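Local coordinates for protein beta-N-acetylhexosaminidase (Thermotoga neapolitana, PDB 5BZA) that probably hydrolyses terminal non-reducing N-acetyl-D-hexosamine residues from N-acetyl-beta-D-hexosaminides, as a glycoside hydrolase of family 3, at residues R21-I34 with F48-S62. Residues are numbered along the deposited sequence; the frame is centred on the assembly and turned at random.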
loop_
_atom_site.group_PDB
_atom_site.type_symbol
_atom_site.label_atom_id
_atom_site.label_comp_id
_atom_site.label_asym_id
_atom_site.label_seq_id
_atom_site.Cartn_x
_atom_site.Cartn_y
_atom_site.Cartn_z
ATOM N N ARG B 21 14.867 -20.465 2.537
ATOM C CA ARG B 21 14.179 -21.398 3.418
ATOM C C ARG B 21 15.162 -22.338 4.124
ATOM O O ARG B 21 14.974 -22.650 5.304
ATOM C CB ARG B 21 13.134 -22.231 2.653
ATOM C CG ARG B 21 12.118 -21.411 1.877
ATOM C CD ARG B 21 11.129 -22.269 1.024
ATOM N NE ARG B 21 10.850 -21.397 -0.104
ATOM C CZ ARG B 21 11.285 -21.594 -1.337
ATOM N NH1 ARG B 21 11.906 -22.713 -1.650
ATOM N NH2 ARG B 21 11.031 -20.693 -2.274
ATOM N N GLU B 22 16.166 -22.829 3.393
ATOM C CA GLU B 22 17.185 -23.708 3.969
ATOM C C GLU B 22 17.875 -23.027 5.162
ATOM O O GLU B 22 17.952 -23.621 6.240
ATOM C CB GLU B 22 18.274 -24.115 2.937
ATOM C CG GLU B 22 17.951 -25.309 1.982
ATOM C CD GLU B 22 19.023 -25.534 0.871
ATOM O OE1 GLU B 22 20.186 -25.054 1.031
ATOM O OE2 GLU B 22 18.704 -26.208 -0.155
ATOM N N VAL B 23 18.379 -21.805 4.963
ATOM C CA VAL B 23 19.098 -21.089 6.033
ATOM C C VAL B 23 18.180 -20.853 7.212
ATOM O O VAL B 23 18.553 -21.131 8.347
ATOM C CB VAL B 23 19.670 -19.747 5.574
ATOM C CG1 VAL B 23 20.207 -18.954 6.770
ATOM C CG2 VAL B 23 20.731 -19.975 4.551
ATOM N N ILE B 24 16.958 -20.389 6.929
ATOM C CA ILE B 24 16.013 -20.088 8.003
ATOM C C ILE B 24 15.723 -21.342 8.805
ATOM O O ILE B 24 15.717 -21.317 10.044
ATOM C CB ILE B 24 14.700 -19.513 7.460
ATOM C CG1 ILE B 24 14.908 -18.086 6.978
ATOM C CG2 ILE B 24 13.659 -19.447 8.535
ATOM C CD1 ILE B 24 13.656 -17.471 6.331
ATOM N N GLN B 25 15.532 -22.458 8.103
ATOM C CA GLN B 25 15.178 -23.710 8.784
ATOM C C GLN B 25 16.363 -24.332 9.506
ATOM O O GLN B 25 16.211 -24.944 10.560
ATOM C CB GLN B 25 14.553 -24.706 7.804
ATOM C CG GLN B 25 13.117 -24.355 7.494
ATOM C CD GLN B 25 12.408 -25.348 6.567
ATOM O OE1 GLN B 25 12.990 -25.876 5.615
ATOM N NE2 GLN B 25 11.144 -25.596 6.852
ATOM N N LYS B 26 17.549 -24.194 8.942
ATOM C CA LYS B 26 18.741 -24.705 9.600
ATOM C C LYS B 26 19.129 -23.902 10.852
ATOM O O LYS B 26 19.401 -24.497 11.888
ATOM C CB LYS B 26 19.927 -24.748 8.639
ATOM C CG LYS B 26 21.170 -25.409 9.283
ATOM C CD LYS B 26 22.313 -25.559 8.284
ATOM C CE LYS B 26 23.482 -26.289 8.932
ATOM N NZ LYS B 26 24.574 -26.603 7.966
ATOM N N TYR B 27 19.148 -22.567 10.766
ATOM C CA TYR B 27 19.688 -21.755 11.866
ATOM C C TYR B 27 18.671 -21.103 12.786
ATOM O O TYR B 27 19.032 -20.658 13.876
ATOM C CB TYR B 27 20.608 -20.682 11.296
ATOM C CG TYR B 27 21.784 -21.284 10.582
ATOM C CD1 TYR B 27 22.887 -21.753 11.282
ATOM C CD2 TYR B 27 21.753 -21.476 9.200
ATOM C CE1 TYR B 27 23.972 -22.327 10.601
ATOM C CE2 TYR B 27 22.821 -22.038 8.526
ATOM C CZ TYR B 27 23.920 -22.458 9.225
ATOM O OH TYR B 27 24.966 -23.030 8.522
ATOM N N ARG B 28 17.420 -21.037 12.344
ATOM C CA ARG B 28 16.335 -20.413 13.112
ATOM C C ARG B 28 16.736 -18.980 13.590
ATOM O O ARG B 28 16.698 -18.681 14.796
ATOM C CB ARG B 28 15.977 -21.275 14.335
ATOM C CG ARG B 28 15.661 -22.753 14.061
ATOM C CD ARG B 28 14.482 -22.969 13.131
ATOM N NE ARG B 28 14.402 -24.374 12.698
ATOM C CZ ARG B 28 13.436 -24.881 11.928
ATOM N NH1 ARG B 28 12.441 -24.100 11.520
ATOM N NH2 ARG B 28 13.467 -26.166 11.572
ATOM N N PRO B 29 17.094 -18.079 12.655
ATOM C CA PRO B 29 17.317 -16.710 13.128
ATOM C C PRO B 29 16.043 -16.168 13.712
ATOM O O PRO B 29 14.978 -16.450 13.142
ATOM C CB PRO B 29 17.690 -15.941 11.860
ATOM C CG PRO B 29 17.061 -16.762 10.740
ATOM C CD PRO B 29 17.156 -18.181 11.190
ATOM N N ALA B 30 16.135 -15.379 14.775
ATOM C CA ALA B 30 14.940 -14.872 15.413
ATOM C C ALA B 30 14.405 -13.661 14.657
ATOM O O ALA B 30 13.200 -13.354 14.740
ATOM C CB ALA B 30 15.228 -14.508 16.872
ATOM N N GLY B 31 15.263 -13.008 13.874
ATOM C CA GLY B 31 14.872 -11.776 13.208
ATOM C C GLY B 31 14.984 -11.809 11.686
ATOM O O GLY B 31 15.969 -12.340 11.145
ATOM N N VAL B 32 13.976 -11.221 11.012
ATOM C CA VAL B 32 13.889 -11.199 9.568
ATOM C C VAL B 32 13.671 -9.749 9.163
ATOM O O VAL B 32 12.706 -9.093 9.595
ATOM C CB VAL B 32 12.692 -12.113 9.034
ATOM C CG1 VAL B 32 12.390 -11.853 7.542
ATOM C CG2 VAL B 32 12.973 -13.598 9.259
ATOM N N LEU B 33 14.582 -9.238 8.361
ATOM C CA LEU B 33 14.471 -7.907 7.779
ATOM C C LEU B 33 14.237 -8.141 6.310
ATOM O O LEU B 33 15.007 -8.909 5.668
ATOM C CB LEU B 33 15.744 -7.073 7.983
ATOM C CG LEU B 33 15.938 -5.804 7.125
ATOM C CD1 LEU B 33 14.773 -4.828 7.315
ATOM C CD2 LEU B 33 17.288 -5.085 7.473
ATOM N N ILE B 34 13.182 -7.519 5.786
ATOM C CA ILE B 34 12.778 -7.768 4.431
ATOM C C ILE B 34 13.189 -6.563 3.607
ATOM O O ILE B 34 12.785 -5.428 3.886
ATOM C CB ILE B 34 11.244 -8.030 4.315
ATOM C CG1 ILE B 34 10.812 -9.146 5.273
ATOM C CG2 ILE B 34 10.863 -8.348 2.866
ATOM C CD1 ILE B 34 9.314 -9.417 5.207
ATOM N N PHE B 48 6.826 -15.313 1.066
ATOM C CA PHE B 48 7.740 -15.240 2.241
ATOM C C PHE B 48 6.930 -15.120 3.552
ATOM O O PHE B 48 7.146 -15.888 4.485
ATOM C CB PHE B 48 8.707 -14.048 2.076
ATOM C CG PHE B 48 9.939 -14.075 2.978
ATOM C CD1 PHE B 48 10.233 -15.164 3.783
ATOM C CD2 PHE B 48 10.833 -12.998 2.954
ATOM C CE1 PHE B 48 11.392 -15.185 4.561
ATOM C CE2 PHE B 48 11.984 -12.999 3.717
ATOM C CZ PHE B 48 12.268 -14.093 4.532
ATOM N N MET B 49 5.984 -14.178 3.622
ATOM C CA MET B 49 5.148 -14.058 4.825
ATOM C C MET B 49 4.426 -15.389 5.159
ATOM O O MET B 49 4.338 -15.793 6.331
ATOM C CB MET B 49 4.112 -12.945 4.666
ATOM C CG MET B 49 4.720 -11.588 4.633
ATOM S SD MET B 49 5.765 -11.114 6.063
ATOM C CE MET B 49 4.599 -11.187 7.408
ATOM N N ASN B 50 3.936 -16.074 4.127
ATOM C CA ASN B 50 3.305 -17.378 4.325
ATOM C C ASN B 50 4.316 -18.421 4.882
ATOM O O ASN B 50 4.025 -19.174 5.812
ATOM C CB ASN B 50 2.684 -17.866 2.995
ATOM C CG ASN B 50 1.778 -19.045 3.177
ATOM O OD1 ASN B 50 0.958 -19.069 4.095
ATOM N ND2 ASN B 50 1.875 -20.013 2.281
ATOM N N PHE B 51 5.497 -18.488 4.276
ATOM C CA PHE B 51 6.573 -19.295 4.824
ATOM C C PHE B 51 6.869 -18.948 6.310
ATOM O O PHE B 51 7.038 -19.857 7.152
ATOM C CB PHE B 51 7.829 -19.150 3.968
ATOM C CG PHE B 51 9.001 -19.901 4.500
ATOM C CD1 PHE B 51 9.145 -21.251 4.245
ATOM C CD2 PHE B 51 9.951 -19.253 5.292
ATOM C CE1 PHE B 51 10.222 -21.949 4.757
ATOM C CE2 PHE B 51 11.042 -19.940 5.810
ATOM C CZ PHE B 51 11.181 -21.289 5.545
ATOM N N LEU B 52 6.937 -17.661 6.646
ATOM C CA LEU B 52 7.308 -17.285 8.016
ATOM C C LEU B 52 6.245 -17.735 9.004
ATOM O O LEU B 52 6.580 -18.202 10.097
ATOM C CB LEU B 52 7.538 -15.771 8.131
ATOM C CG LEU B 52 8.763 -15.259 7.353
ATOM C CD1 LEU B 52 8.825 -13.713 7.330
ATOM C CD2 LEU B 52 10.009 -15.858 7.937
ATOM N N SER B 53 4.971 -17.668 8.595
ATOM C CA SER B 53 3.854 -18.066 9.494
ATOM C C SER B 53 3.903 -19.541 9.927
ATOM O O SER B 53 3.339 -19.937 10.956
ATOM C CB SER B 53 2.513 -17.792 8.837
ATOM O OG SER B 53 2.191 -18.850 7.936
ATOM N N ARG B 54 4.542 -20.355 9.106
ATOM C CA ARG B 54 4.633 -21.784 9.329
ATOM C C ARG B 54 5.938 -22.257 9.987
ATOM O O ARG B 54 6.120 -23.437 10.307
ATOM C CB ARG B 54 4.461 -22.425 7.971
ATOM C CG ARG B 54 3.107 -22.082 7.459
ATOM C CD ARG B 54 2.932 -22.561 6.053
ATOM N NE ARG B 54 1.516 -22.711 5.784
ATOM C CZ ARG B 54 1.038 -23.452 4.799
ATOM N NH1 ARG B 54 1.886 -24.067 3.965
ATOM N NH2 ARG B 54 -0.283 -23.568 4.658
ATOM N N ASN B 55 6.861 -21.349 10.206
ATOM C CA ASN B 55 8.138 -21.822 10.635
ATOM C C ASN B 55 8.564 -21.241 11.942
ATOM O O ASN B 55 9.740 -21.038 12.139
ATOM C CB ASN B 55 9.167 -21.535 9.547
ATOM C CG ASN B 55 9.077 -22.534 8.399
ATOM O OD1 ASN B 55 9.770 -23.563 8.378
ATOM N ND2 ASN B 55 8.186 -22.250 7.454
ATOM N N GLY B 56 7.615 -20.981 12.839
ATOM C CA GLY B 56 7.942 -20.479 14.167
ATOM C C GLY B 56 7.720 -18.987 14.394
ATOM O O GLY B 56 7.061 -18.307 13.609
ATOM N N ARG B 57 8.237 -18.483 15.499
ATOM C CA ARG B 57 8.109 -17.067 15.844
ATOM C C ARG B 57 9.299 -16.295 15.307
ATOM O O ARG B 57 10.440 -16.732 15.478
ATOM C CB ARG B 57 8.025 -16.874 17.367
ATOM C CG ARG B 57 6.803 -17.493 18.055
ATOM C CD ARG B 57 6.913 -17.331 19.580
ATOM N NE ARG B 57 8.228 -17.749 20.085
ATOM C CZ ARG B 57 8.783 -17.312 21.219
ATOM N NH1 ARG B 57 8.146 -16.422 21.978
ATOM N NH2 ARG B 57 9.982 -17.758 21.596
ATOM N N PHE B 58 9.034 -15.179 14.624
ATOM C CA PHE B 58 10.090 -14.337 14.111
ATOM C C PHE B 58 9.754 -12.899 14.463
ATOM O O PHE B 58 8.585 -12.534 14.475
ATOM C CB PHE B 58 10.237 -14.435 12.597
ATOM C CG PHE B 58 10.480 -15.810 12.081
ATOM C CD1 PHE B 58 9.393 -16.638 11.716
ATOM C CD2 PHE B 58 11.788 -16.271 11.895
ATOM C CE1 PHE B 58 9.612 -17.903 11.186
ATOM C CE2 PHE B 58 12.022 -17.526 11.376
ATOM C CZ PHE B 58 10.929 -18.363 11.011
ATOM N N ILE B 59 10.781 -12.088 14.714
ATOM C CA ILE B 59 10.667 -10.644 14.664
ATOM C C ILE B 59 10.836 -10.253 13.198
ATOM O O ILE B 59 11.870 -10.584 12.590
ATOM C CB ILE B 59 11.756 -9.941 15.538
ATOM C CG1 ILE B 59 11.707 -10.496 16.962
ATOM C CG2 ILE B 59 11.548 -8.416 15.525
ATOM C CD1 ILE B 59 12.874 -10.104 17.807
ATOM N N VAL B 60 9.832 -9.565 12.637
ATOM C CA VAL B 60 9.805 -9.230 11.214
ATOM C C VAL B 60 9.824 -7.722 11.058
ATOM O O VAL B 60 8.931 -7.031 11.582
ATOM C CB VAL B 60 8.525 -9.790 10.465
ATOM C CG1 VAL B 60 8.535 -9.400 8.964
ATOM C CG2 VAL B 60 8.414 -11.301 10.634
ATOM N N SER B 61 10.818 -7.205 10.330
ATOM C CA SER B 61 11.052 -5.785 10.337
ATOM C C SER B 61 11.270 -5.241 8.919
ATOM O O SER B 61 11.576 -5.992 7.976
ATOM C CB SER B 61 12.290 -5.481 11.227
ATOM O OG SER B 61 12.328 -4.109 11.545
ATOM N N SER B 62 11.159 -3.923 8.784
ATOM C CA SER B 62 11.516 -3.224 7.555
ATOM C C SER B 62 12.282 -1.946 7.887
ATOM O O SER B 62 12.279 -1.496 9.055
ATOM C CB SER B 62 10.272 -2.858 6.757
ATOM O OG SER B 62 9.652 -1.741 7.390
#
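Ile24 of helix 18-27 pushes into an aromatic cluster carried by residues 48-58. Its CB lies 4.0 Å from Phe51 CE2. CG2, anti to the backbone N, touches both Phe51 CE2 and Phe58 CE2, 3.8 Å from the latter. CG1 takes the other branch, beside the backbone N (chi1 -73°), and carries the chain inward. CD1 at the tip rests 3.6 Å from Phe51 CE2 and also meets the edge of the Phe48 ring. Val32 splits its methyls in the same core: CG1 goes to Phe48, CG2 to Phe58 and Leu52.

Phe51 is clamped on both faces. The CG of Arg21 sits over one in a CH-pi contact, 3.8 Å from the ring centroid, while the guanidinium turns to Glu18 and Phe16. Over the opposite face, toward the rim, lies Asn55 ND2. That amide has two tasks. ND2 donates to Phe51 O, four residues back in the chain, and OD1 accepts from Gln25 NE2 at 2.9 Å, in the carbonyl plane. An alanine in place of Asn55 would probably leave Gln25 NE2 without this acceptor and one face of Phe51 less covered.

Beyond the helices, strands 31-34 and 59-62 pair in parallel. Ile59 N bonds Ala30 O at 2.7 Å, and Val32 N bonds Ile59 O. Ser61 N to Val32 O and Ile34 N to Ser61 O, the latter at 3.1 Å, continue the ladder. Strand 9-13 flanks strand 31-34 on its other edge. These are neighbouring beta-alpha units of the TIM-barrel domain, with parallel strands inside and nearly parallel helices outside; the axes of helix segments 21-27 and 48-54 are 18° apart. The chemistry is therefore layered: backbone bonds join the strands, apolar groups fill the space between sheet and helices, and a side-chain amide bond from Gln25 ties the first helix to the loop after the second, near the surface.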